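Local coordinates for protein glutamate receptor 1 (Adineta vaga, PDB 4IO2) that binds L-glutamate through the ligand-binding domain described here and, as a whole receptor, probably works as a ligand-gated ion channel of the membrane, at residues Glu142-Tyr145 with Leu146-Ile149; Val71-Ala75 with Asn76-Asp80; Ile209-Pro212 with Lys213-Tyr217; Glu185-Asn189 with Asn190-Asn194. All coordinates share one frame; numbering follows the deposited sequence.

Interaction 1 (Glu142-Tyr145 with Leu146-Ile149)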
loop_
_atom_site.group_PDB
_atom_site.type_symbol
_atom_site.label_atom_id
_atom_site.label_comp_id
_atom_site.label_asym_id
_atom_site.label_seq_id
_atom_site.Cartn_x
_atom_site.Cartn_y
_atom_site.Cartn_z
ATOM N N GLU A 142 -2.529 -19.137 4.022
ATOM C CA GLU A 142 -1.845 -20.400 4.294
ATOM C C GLU A 142 -0.442 -20.128 4.795
ATOM O O GLU A 142 -0.004 -20.733 5.776
ATOM C CB GLU A 142 -1.822 -21.316 3.067
ATOM C CG GLU A 142 -1.145 -22.647 3.313
ATOM C CD GLU A 142 -1.057 -23.550 2.070
ATOM O OE1 GLU A 142 -1.314 -23.047 0.924
ATOM O OE2 GLU A 142 -0.777 -24.773 2.261
ATOM N N ASP A 143 0.273 -19.199 4.151
ATOM C CA ASP A 143 1.613 -18.950 4.674
ATOM C C ASP A 143 1.623 -18.220 6.009
ATOM O O ASP A 143 2.523 -18.453 6.825
ATOM C CB ASP A 143 2.544 -18.345 3.647
ATOM C CG ASP A 143 2.846 -19.333 2.518
ATOM O OD1 ASP A 143 3.178 -20.535 2.775
ATOM O OD2 ASP A 143 2.645 -18.939 1.383
ATOM N N TYR A 144 0.618 -17.383 6.263
ATOM C CA TYR A 144 0.488 -16.779 7.580
ATOM C C TYR A 144 0.309 -17.868 8.636
ATOM O O TYR A 144 0.954 -17.841 9.685
ATOM C CB TYR A 144 -0.683 -15.768 7.621
ATOM C CG TYR A 144 -0.829 -15.125 8.961
ATOM C CD1 TYR A 144 -1.552 -15.750 9.974
ATOM C CD2 TYR A 144 -0.241 -13.896 9.235
ATOM C CE1 TYR A 144 -1.673 -15.164 11.206
ATOM C CE2 TYR A 144 -0.346 -13.316 10.467
ATOM C CZ TYR A 144 -1.064 -13.948 11.445
ATOM O OH TYR A 144 -1.165 -13.370 12.693
ATOM N N TYR A 145 -0.603 -18.787 8.382
ATOM C CA TYR A 145 -0.863 -19.872 9.317
ATOM C C TYR A 145 0.420 -20.623 9.624
ATOM O O TYR A 145 0.730 -20.903 10.808
ATOM C CB TYR A 145 -1.914 -20.808 8.734
ATOM C CG TYR A 145 -2.236 -21.960 9.654
ATOM C CD1 TYR A 145 -1.471 -23.109 9.635
ATOM C CD2 TYR A 145 -3.314 -21.901 10.545
ATOM C CE1 TYR A 145 -1.732 -24.168 10.459
ATOM C CE2 TYR A 145 -3.571 -22.951 11.394
ATOM C CZ TYR A 145 -2.784 -24.090 11.331
ATOM O OH TYR A 145 -3.024 -25.163 12.154
ATOM N N LEU A 146 1.150 -21.005 8.578
ATOM C CA LEU A 146 2.320 -21.853 8.745
ATOM C C LEU A 146 3.433 -21.133 9.526
ATOM O O LEU A 146 4.148 -21.765 10.316
ATOM C CB LEU A 146 2.835 -22.329 7.384
ATOM C CG LEU A 146 1.927 -23.327 6.653
ATOM C CD1 LEU A 146 2.408 -23.559 5.227
ATOM C CD2 LEU A 146 1.765 -24.617 7.428
ATOM N N ARG A 147 3.555 -19.820 9.368
ATOM C CA ARG A 147 4.557 -19.080 10.133
ATOM C C ARG A 147 4.123 -18.736 11.563
ATOM O O ARG A 147 4.941 -18.793 12.479
ATOM C CB ARG A 147 4.952 -17.790 9.416
ATOM C CG ARG A 147 6.068 -17.012 10.150
ATOM C CD ARG A 147 6.390 -15.662 9.492
ATOM N NE ARG A 147 5.196 -14.832 9.529
ATOM C CZ ARG A 147 4.420 -14.564 8.487
ATOM N NH1 ARG A 147 4.743 -14.968 7.259
ATOM N NH2 ARG A 147 3.315 -13.859 8.694
ATOM N N GLU A 148 2.863 -18.350 11.740
ATOM C CA GLU A 148 2.406 -17.739 12.999
ATOM C C GLU A 148 1.675 -18.644 13.968
ATOM O O GLU A 148 1.643 -18.372 15.166
ATOM C CB GLU A 148 1.458 -16.588 12.711
ATOM C CG GLU A 148 2.042 -15.557 11.806
ATOM C CD GLU A 148 2.967 -14.596 12.487
ATOM O OE1 GLU A 148 2.866 -14.433 13.717
ATOM O OE2 GLU A 148 3.776 -13.972 11.769
ATOM N N ILE A 149 1.072 -19.707 13.455
ATOM C CA ILE A 149 0.267 -20.588 14.285
ATOM C C ILE A 149 0.931 -21.947 14.480
ATOM O O ILE A 149 1.073 -22.418 15.613
ATOM C CB ILE A 149 -1.140 -20.753 13.701
ATOM C CG1 ILE A 149 -1.878 -19.418 13.798
ATOM C CG2 ILE A 149 -1.897 -21.829 14.455
ATOM C CD1 ILE A 149 -3.101 -19.397 13.031
#
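Four successive backbone bonds of alpha-helical spacing join Glu142-Tyr145 to Leu146-Ile149, from Leu146 N to Glu142 O (3.0 Å) through to Ile149 N to Tyr145 O (2.9 Å). Most of the side chains meet one turn apart. The aliphatic part of Glu148 lies on the phenol of Tyr144: its CG stands almost over the middle of the ring, 3.5 Å from the centroid, in a CH-pi contact. The Glu148 chain bends at its second torsion (chi2 -80°), bringing the carboxylate back toward Arg147; its plane lies 20° from that of the ring. Arg147 forms a salt bridge side-on, NE (2.8 Å) and NH2 (3.1 Å) both donating to the anti side of Glu148 OE2, which lies near the guanidinium plane. The guanidinium stands nearly perpendicular to the Tyr144 ring, with NH2 3.6 Å from CD2. Ile149 crosses one face of Tyr145, although its two modelled conformers make the exact fit there doubtful. Leu146 runs alongside Glu142, CD1 4.1 Å from CG. Beyond the helix, Tyr144 OH bonds to Lys124 NZ and Tyr145 OH to Asn155 OD1, while Glu142 OE1 takes the N-H of Gly138. This i to i+4 packing is that of an alpha helix, here the one joining strands 134-136 and 157-159 in a beta-alpha-beta unit; the helix begins at Ala140, which binds glutamate.

Interaction 2 (Val71-Ala75 with Asn76-Asp80)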
loop_
_atom_site.group_PDB
_atom_site.type_symbol
_atom_site.label_atom_id
_atom_site.label_comp_id
_atom_site.label_asym_id
_atom_site.label_seq_id
_atom_site.Cartn_x
_atom_site.Cartn_y
_atom_site.Cartn_z
ATOM N N VAL A 71 -1.131 -17.245 -10.166
ATOM C CA VAL A 71 0.190 -16.636 -10.289
ATOM C C VAL A 71 1.124 -17.561 -11.092
ATOM O O VAL A 71 1.841 -17.110 -11.993
ATOM C CB VAL A 71 0.746 -16.331 -8.886
ATOM C CG1 VAL A 71 2.189 -15.931 -8.915
ATOM C CG2 VAL A 71 -0.110 -15.243 -8.233
ATOM N N LEU A 72 1.131 -18.849 -10.749
ATOM C CA LEU A 72 1.959 -19.809 -11.461
ATOM C C LEU A 72 1.590 -19.921 -12.938
ATOM O O LEU A 72 2.461 -20.055 -13.798
ATOM C CB LEU A 72 1.853 -21.189 -10.791
ATOM C CG LEU A 72 2.608 -21.280 -9.466
ATOM C CD1 LEU A 72 2.096 -22.463 -8.642
ATOM C CD2 LEU A 72 4.083 -21.400 -9.705
ATOM N N ALA A 73 0.308 -19.871 -13.232
ATOM C CA ALA A 73 -0.170 -19.919 -14.624
ATOM C C ALA A 73 0.342 -18.710 -15.394
ATOM O O ALA A 73 0.822 -18.852 -16.533
ATOM C CB ALA A 73 -1.685 -19.992 -14.661
ATOM N N LEU A 74 0.319 -17.525 -14.779
ATOM C CA LEU A 74 0.848 -16.367 -15.459
ATOM C C LEU A 74 2.349 -16.566 -15.702
ATOM O O LEU A 74 2.859 -16.283 -16.790
ATOM C CB LEU A 74 0.587 -15.099 -14.653
ATOM C CG LEU A 74 1.101 -13.864 -15.394
ATOM C CD1 LEU A 74 0.171 -12.711 -15.186
ATOM C CD2 LEU A 74 2.522 -13.489 -14.994
ATOM N N ALA A 75 3.086 -17.018 -14.683
ATOM C CA ALA A 75 4.534 -17.191 -14.823
ATOM C C ALA A 75 4.857 -18.180 -15.930
ATOM O O ALA A 75 5.890 -18.061 -16.564
ATOM C CB ALA A 75 5.173 -17.641 -13.519
ATOM N N ASN A 76 3.973 -19.144 -16.163
ATOM C CA ASN A 76 4.152 -20.137 -17.227
ATOM C C ASN A 76 3.818 -19.593 -18.617
ATOM O O ASN A 76 4.079 -20.269 -19.599
ATOM C CB ASN A 76 3.230 -21.315 -16.931
ATOM C CG ASN A 76 3.447 -22.481 -17.864
ATOM O OD1 ASN A 76 4.519 -23.075 -17.866
ATOM N ND2 ASN A 76 2.413 -22.844 -18.619
ATOM N N GLY A 77 3.211 -18.406 -18.687
ATOM C CA GLY A 77 2.893 -17.769 -19.960
ATOM C C GLY A 77 1.434 -17.868 -20.369
ATOM O O GLY A 77 1.119 -17.481 -21.495
ATOM N N ASP A 78 0.546 -18.298 -19.458
ATOM C CA ASP A 78 -0.858 -18.520 -19.798
ATOM C C ASP A 78 -1.653 -17.231 -19.946
ATOM O O ASP A 78 -2.690 -17.205 -20.604
ATOM C CB ASP A 78 -1.558 -19.389 -18.757
ATOM C CG ASP A 78 -0.960 -20.799 -18.624
ATOM O OD1 ASP A 78 0.069 -21.140 -19.270
ATOM O OD2 ASP A 78 -1.555 -21.559 -17.827
ATOM N N TYR A 79 -1.127 -16.178 -19.335
ATOM C CA TYR A 79 -1.731 -14.847 -19.362
ATOM C C TYR A 79 -0.588 -13.836 -19.496
ATOM O O TYR A 79 0.566 -14.149 -19.191
ATOM C CB TYR A 79 -2.498 -14.549 -18.054
ATOM C CG TYR A 79 -3.509 -15.609 -17.659
ATOM C CD1 TYR A 79 -4.713 -15.764 -18.352
ATOM C CD2 TYR A 79 -3.253 -16.489 -16.630
ATOM C CE1 TYR A 79 -5.637 -16.733 -17.994
ATOM C CE2 TYR A 79 -4.182 -17.463 -16.256
ATOM C CZ TYR A 79 -5.356 -17.604 -16.945
ATOM O OH TYR A 79 -6.239 -18.582 -16.541
ATOM N N ASP A 80 -0.921 -12.623 -19.903
ATOM C CA ASP A 80 0.021 -11.498 -19.882
ATOM C C ASP A 80 0.024 -10.751 -18.569
ATOM O O ASP A 80 1.084 -10.403 -18.071
ATOM C CB ASP A 80 -0.246 -10.544 -21.047
ATOM C CG ASP A 80 -0.110 -11.252 -22.380
ATOM O OD1 ASP A 80 0.933 -11.935 -22.603
ATOM O OD2 ASP A 80 -1.034 -11.167 -23.198
#
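The Tyr79 ring has the backbone N of Leu74 at its edge, near the ring plane, and Asp78 CB over one face, toward the rim. Ala73 CB comes in obliquely, 3.9 Å from Tyr79 CE2. The other flat groups form a pair of their own: Asn76 ND2, with its acceptor close to the amide plane, donates to the syn side of Asp78 OD1 at 3.0 Å. The Asn76 side chain can span the turn to Asp78 because CG is anti to the backbone N (chi1 -173°). Asp78 also lies against the helix, its OD2 3.5 Å from Ala73 CB. Leu74 sets CG 3.8 Å from Tyr79 O and CD1 3.8 Å from Asp80 O. The chain leaves helix 67-75 in a Schellman motif. Asp78 N bonds to Ala73 O (3.0 Å), and Gly77 N reaches Leu74 O (2.9 Å) from above the carbonyl plane. Gly77 has a positive phi (103°), at which a CB would be pressed against the preceding carbonyl oxygen. Arg11 binds Gly77 O and forms a salt bridge with Asp80. The chemistry suggests a helix end closed chiefly by backbone bonds, where the Asp78 carboxylate, probably disfavoured beside the final carbonyls, is offset by the Asn76 amide and where the cation of Arg11 suits the partial negative charge.

Interaction 3 (Ile209-Pro212 with Lys213-Tyr217)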
loop_
_atom_site.group_PDB
_atom_site.type_symbol
_atom_site.label_atom_id
_atom_site.label_comp_id
_atom_site.label_asym_id
_atom_site.label_seq_id
_atom_site.Cartn_x
_atom_site.Cartn_y
_atom_site.Cartn_z
ATOM N N ILE A 209 -1.524 -5.907 -9.503
ATOM C CA ILE A 209 -1.683 -6.601 -10.781
ATOM C C ILE A 209 -0.427 -7.449 -11.019
ATOM O O ILE A 209 0.678 -6.958 -10.901
ATOM C CB ILE A 209 -1.942 -5.598 -11.925
ATOM C CG1 ILE A 209 -3.293 -4.925 -11.666
ATOM C CG2 ILE A 209 -1.933 -6.330 -13.269
ATOM C CD1 ILE A 209 -3.662 -3.883 -12.714
ATOM N N VAL A 210 -0.612 -8.720 -11.332
ATOM C CA VAL A 210 0.493 -9.623 -11.585
ATOM C C VAL A 210 0.977 -9.414 -12.996
ATOM O O VAL A 210 0.181 -9.396 -13.927
ATOM C CB VAL A 210 0.056 -11.098 -11.412
ATOM C CG1 VAL A 210 1.259 -12.004 -11.563
ATOM C CG2 VAL A 210 -0.621 -11.341 -10.086
ATOM N N THR A 211 2.287 -9.304 -13.165
ATOM C CA THR A 211 2.915 -9.169 -14.482
ATOM C C THR A 211 4.132 -10.084 -14.541
ATOM O O THR A 211 4.644 -10.519 -13.525
ATOM C CB THR A 211 3.356 -7.714 -14.797
ATOM O OG1 THR A 211 4.571 -7.406 -14.135
ATOM C CG2 THR A 211 2.318 -6.693 -14.396
ATOM N N PRO A 212 4.659 -10.298 -15.737
ATOM C CA PRO A 212 5.927 -11.006 -15.800
ATOM C C PRO A 212 7.029 -10.225 -15.104
ATOM O O PRO A 212 6.955 -8.996 -15.070
ATOM C CB PRO A 212 6.205 -11.104 -17.317
ATOM C CG PRO A 212 4.844 -11.004 -17.940
ATOM C CD PRO A 212 4.099 -10.030 -17.073
ATOM N N LYS A 213 8.070 -10.914 -14.644
ATOM C CA LYS A 213 9.242 -10.204 -14.186
ATOM C C LYS A 213 9.890 -9.468 -15.353
ATOM O O LYS A 213 9.822 -9.909 -16.500
ATOM C CB LYS A 213 10.229 -11.188 -13.570
ATOM C CG LYS A 213 9.728 -11.730 -12.232
ATOM C CD LYS A 213 10.824 -12.475 -11.516
ATOM C CE LYS A 213 11.115 -13.797 -12.147
ATOM N NZ LYS A 213 12.193 -14.502 -11.368
ATOM N N GLU A 214 10.493 -8.331 -15.050
ATOM C CA GLU A 214 11.216 -7.538 -16.056
ATOM C C GLU A 214 10.362 -7.190 -17.286
ATOM O O GLU A 214 10.834 -7.247 -18.411
ATOM C CB GLU A 214 12.528 -8.238 -16.453
ATOM C CG GLU A 214 13.450 -8.403 -15.257
ATOM C CD GLU A 214 14.658 -9.229 -15.539
ATOM O OE1 GLU A 214 15.146 -9.178 -16.694
ATOM O OE2 GLU A 214 15.124 -9.919 -14.597
ATOM N N TRP A 215 9.105 -6.811 -17.068
ATOM C CA TRP A 215 8.137 -6.634 -18.149
ATOM C C TRP A 215 8.346 -5.343 -18.896
ATOM O O TRP A 215 8.509 -4.296 -18.288
ATOM C CB TRP A 215 6.739 -6.597 -17.534
ATOM C CG TRP A 215 5.592 -6.786 -18.435
ATOM C CD1 TRP A 215 5.461 -7.688 -19.461
ATOM C CD2 TRP A 215 4.348 -6.120 -18.332
ATOM N NE1 TRP A 215 4.195 -7.612 -20.003
ATOM C CE2 TRP A 215 3.490 -6.658 -19.314
ATOM C CE3 TRP A 215 3.855 -5.115 -17.473
ATOM C CZ2 TRP A 215 2.188 -6.207 -19.478
ATOM C CZ3 TRP A 215 2.594 -4.677 -17.644
ATOM C CH2 TRP A 215 1.749 -5.231 -18.631
ATOM N N LEU A 216 8.228 -5.421 -20.208
ATOM C CA LEU A 216 8.410 -4.289 -21.109
ATOM C C LEU A 216 7.461 -3.113 -20.820
ATOM O O LEU A 216 7.802 -1.969 -21.027
ATOM C CB LEU A 216 8.199 -4.797 -22.543
ATOM C CG LEU A 216 8.397 -3.840 -23.709
ATOM C CD1 LEU A 216 9.842 -3.377 -23.736
ATOM C CD2 LEU A 216 7.995 -4.490 -25.058
ATOM N N TYR A 217 6.274 -3.419 -20.309
ATOM C CA TYR A 217 5.223 -2.438 -20.149
ATOM C C TYR A 217 5.041 -1.959 -18.695
ATOM O O TYR A 217 4.047 -1.324 -18.384
ATOM C CB TYR A 217 3.910 -3.009 -20.709
ATOM C CG TYR A 217 3.999 -3.499 -22.167
ATOM C CD1 TYR A 217 4.074 -2.606 -23.229
ATOM C CD2 TYR A 217 3.999 -4.867 -22.473
ATOM C CE1 TYR A 217 4.155 -3.047 -24.533
ATOM C CE2 TYR A 217 4.068 -5.307 -23.777
ATOM C CZ TYR A 217 4.161 -4.387 -24.792
ATOM O OH TYR A 217 4.220 -4.822 -26.096
#
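Trp215 folds its indole back over Thr211 and Pro212 because CG lies anti to the backbone N (chi1 -164°), while the first torsion of Thr211 (chi1 79°) puts OG1 in the crowded position between N and the carbonyl carbon and turns CG2 to the indole, where the backbone already places CB. Thr211 and Pro212 share one face of the indole. Pro212 CD sits over the pyrrole part, 3.7 Å from the centroid of the five-membered ring and 14° off its normal, and Pro212 CG is 3.7 Å from Trp215 CD1. Thr211 CB lies off-centre over the benzene part, 4.2 Å from that centroid, with Thr211 CG2 3.8 Å from Trp215 CZ3. The CD and CB approaches are CH-pi contacts, one to each half of the bicycle, and together they would be expected to limit rotation of the indole. On the opposite face lies Tyr217 CB, 3.6 Å from the indole plane, so the flat group is held from both sides. The chain doubles back between the partners through a type II beta turn from Pro212 to Trp215, and Pro212 O approaches Trp215 CB to 3.4 Å. With an alanine here the indole is gone, and a gap would probably open between Pro212 and Thr211 on one side and Tyr217 CB on the other. The turn links the end of strand 200-211 to helix 218-230, which Tyr217 precedes as N-cap. Ile81 of strand 81-82 and Leu221 of that helix touch both Thr211 and Trp215, and Thr211 pairs through its backbone with Ala97 of strand 97-98.

Interaction 4 (Glu185-Asn189 with Asn190-Asn194)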
loop_
_atom_site.group_PDB
_atom_site.type_symbol
_atom_site.label_atom_id
_atom_site.label_comp_id
_atom_site.label_asym_id
_atom_site.label_seq_id
_atom_site.Cartn_x
_atom_site.Cartn_y
_atom_site.Cartn_z
ATOM N N GLU A 185 -16.050 -8.641 4.557
ATOM C CA GLU A 185 -17.119 -7.706 4.924
ATOM C C GLU A 185 -18.271 -7.845 3.925
ATOM O O GLU A 185 -19.440 -7.874 4.302
ATOM C CB GLU A 185 -16.599 -6.274 4.858
ATOM C CG GLU A 185 -15.716 -5.875 6.027
ATOM C CD GLU A 185 -15.068 -4.485 5.845
ATOM O OE1 GLU A 185 -15.202 -3.852 4.745
ATOM O OE2 GLU A 185 -14.436 -3.998 6.821
ATOM N N TYR A 186 -17.966 -7.875 2.633
ATOM C CA TYR A 186 -19.024 -7.958 1.647
ATOM C C TYR A 186 -19.898 -9.190 1.882
ATOM O O TYR A 186 -21.134 -9.099 1.879
ATOM C CB TYR A 186 -18.443 -7.963 0.232
ATOM C CG TYR A 186 -19.510 -8.050 -0.828
ATOM C CD1 TYR A 186 -20.190 -6.919 -1.266
ATOM C CD2 TYR A 186 -19.838 -9.262 -1.391
ATOM C CE1 TYR A 186 -21.206 -7.023 -2.221
ATOM C CE2 TYR A 186 -20.847 -9.377 -2.318
ATOM C CZ TYR A 186 -21.519 -8.276 -2.737
ATOM O OH TYR A 186 -22.516 -8.436 -3.700
ATOM N N VAL A 187 -19.275 -10.349 2.001
ATOM C CA VAL A 187 -20.005 -11.599 2.078
ATOM C C VAL A 187 -20.806 -11.695 3.370
ATOM O O VAL A 187 -21.965 -12.117 3.373
ATOM C CB VAL A 187 -19.033 -12.767 1.888
ATOM C CG1 VAL A 187 -19.658 -14.056 2.321
ATOM C CG2 VAL A 187 -18.556 -12.790 0.397
ATOM N N THR A 188 -20.197 -11.288 4.469
ATOM C CA THR A 188 -20.917 -11.360 5.753
ATOM C C THR A 188 -21.989 -10.270 5.880
ATOM O O THR A 188 -22.923 -10.427 6.667
ATOM C CB THR A 188 -19.955 -11.310 6.987
ATOM O OG1 THR A 188 -19.164 -10.111 6.983
ATOM C CG2 THR A 188 -19.041 -12.549 6.997
ATOM N N ASN A 189 -21.871 -9.182 5.112
ATOM C CA ASN A 189 -22.906 -8.132 5.145
ATOM C C ASN A 189 -23.989 -8.303 4.090
ATOM O O ASN A 189 -25.030 -7.657 4.164
ATOM C CB ASN A 189 -22.303 -6.739 5.022
ATOM C CG ASN A 189 -21.521 -6.325 6.238
ATOM O OD1 ASN A 189 -21.723 -6.861 7.322
ATOM N ND2 ASN A 189 -20.612 -5.375 6.065
ATOM N N ASN A 190 -23.818 -9.230 3.159
ATOM C CA ASN A 190 -24.779 -9.343 2.057
ATOM C C ASN A 190 -25.260 -10.725 1.696
ATOM O O ASN A 190 -26.292 -10.847 1.058
ATOM C CB ASN A 190 -24.145 -8.736 0.798
ATOM C CG ASN A 190 -23.980 -7.246 0.902
ATOM O OD1 ASN A 190 -24.957 -6.502 0.756
ATOM N ND2 ASN A 190 -22.756 -6.787 1.189
ATOM N N ILE A 191 -24.518 -11.769 2.057
ATOM C CA ILE A 191 -24.838 -13.121 1.570
ATOM C C ILE A 191 -24.994 -14.113 2.692
ATOM O O ILE A 191 -25.997 -14.811 2.729
ATOM C CB ILE A 191 -23.811 -13.624 0.544
ATOM C CG1 ILE A 191 -23.831 -12.658 -0.657
ATOM C CG2 ILE A 191 -24.105 -15.067 0.132
ATOM C CD1 ILE A 191 -22.653 -12.810 -1.503
ATOM N N TYR A 192 -24.010 -14.167 3.586
ATOM C CA TYR A 192 -24.028 -15.064 4.741
ATOM C C TYR A 192 -24.222 -14.296 6.029
ATOM O O TYR A 192 -23.258 -14.001 6.740
ATOM C CB TYR A 192 -22.747 -15.895 4.805
ATOM C CG TYR A 192 -22.677 -16.918 3.716
ATOM C CD1 TYR A 192 -23.263 -18.145 3.864
ATOM C CD2 TYR A 192 -22.018 -16.654 2.535
ATOM C CE1 TYR A 192 -23.197 -19.081 2.863
ATOM C CE2 TYR A 192 -21.949 -17.588 1.536
ATOM C CZ TYR A 192 -22.558 -18.782 1.700
ATOM O OH TYR A 192 -22.505 -19.712 0.703
ATOM N N CYS A 193 -25.489 -13.996 6.320
ATOM C CA CYS A 193 -25.838 -13.113 7.404
ATOM C C CYS A 193 -25.573 -13.744 8.778
ATOM O O CYS A 193 -25.543 -13.029 9.776
ATOM C CB CYS A 193 -27.307 -12.692 7.256
ATOM S SG CYS A 193 -27.687 -11.855 5.661
ATOM N N ASN A 194 -25.365 -15.060 8.828
ATOM C CA ASN A 194 -25.088 -15.752 10.086
ATOM C C ASN A 194 -23.614 -16.106 10.299
ATOM O O ASN A 194 -23.235 -16.861 11.208
ATOM C CB ASN A 194 -25.946 -17.024 10.198
ATOM C CG ASN A 194 -27.431 -16.729 10.178
ATOM O OD1 ASN A 194 -27.904 -15.738 10.768
ATOM N ND2 ASN A 194 -28.187 -17.607 9.518
#
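Val187 O receives two short backbone bonds as helix 181-190 gives way to the following loop: Ile191 N at 2.9 Å, of ordinary alpha spacing, and Tyr192 N, also at 2.9 Å, of the wider i to i+5 spacing, reaching it from the other face of the carbonyl plane. The preceding carbonyl, Tyr186 O, accepts from Asn190 ND2 (2.9 Å, N-H...O 155°), which lies in the carbonyl plane and on a lone pair. The same ND2 stands over a face of the Tyr186 ring, 3.6 Å from CD1, with ring and amide planes 31° apart. The helix end lies in the two-lobed ligand-binding domain, a clamshell of the periplasmic-binding-protein kind, and here a disulfide joins Cys193 of the loop to Cys247 near the C-terminus. Asn190 also reaches this tail, OD1 accepting from Ala246 N and ND2 donating to Thr244 O. A leucine in its place, with no amide to donate or accept, would probably free the tail at Ala246 and Thr244 to shift and leave Tyr186 O less well satisfied. Ile191 CD1 meets Tyr186 CE2 at 4.0 Å. Val187 CG1 approaches the edge of the Tyr192 ring, though Val187 has two modelled conformers; Tyr192 OH bonds to Gln163 NE2.

Along the chain the order is interaction 2, interaction 1, interaction 4 and interaction 3, all within one ligand-binding domain of the two-lobed, periplasmic-binding-protein-like kind. Interactions 2 and 3 share a lobe: their centres are about 11 Å apart and they touch, Leu74 packing on Val210 and Pro212 while Asp80 O meets Pro212 CD. Interactions 1 and 4 belong to the other lobe, with centres about 25 Å apart and nearest atoms about 17 Å apart. Interaction 4 lies about 35 Å from interaction 3, centre to centre, across the chain's centre. Glutamate binds between the lobes, so contacts of both lobes flank the cleft at some distance, each ordering its own helix or turn.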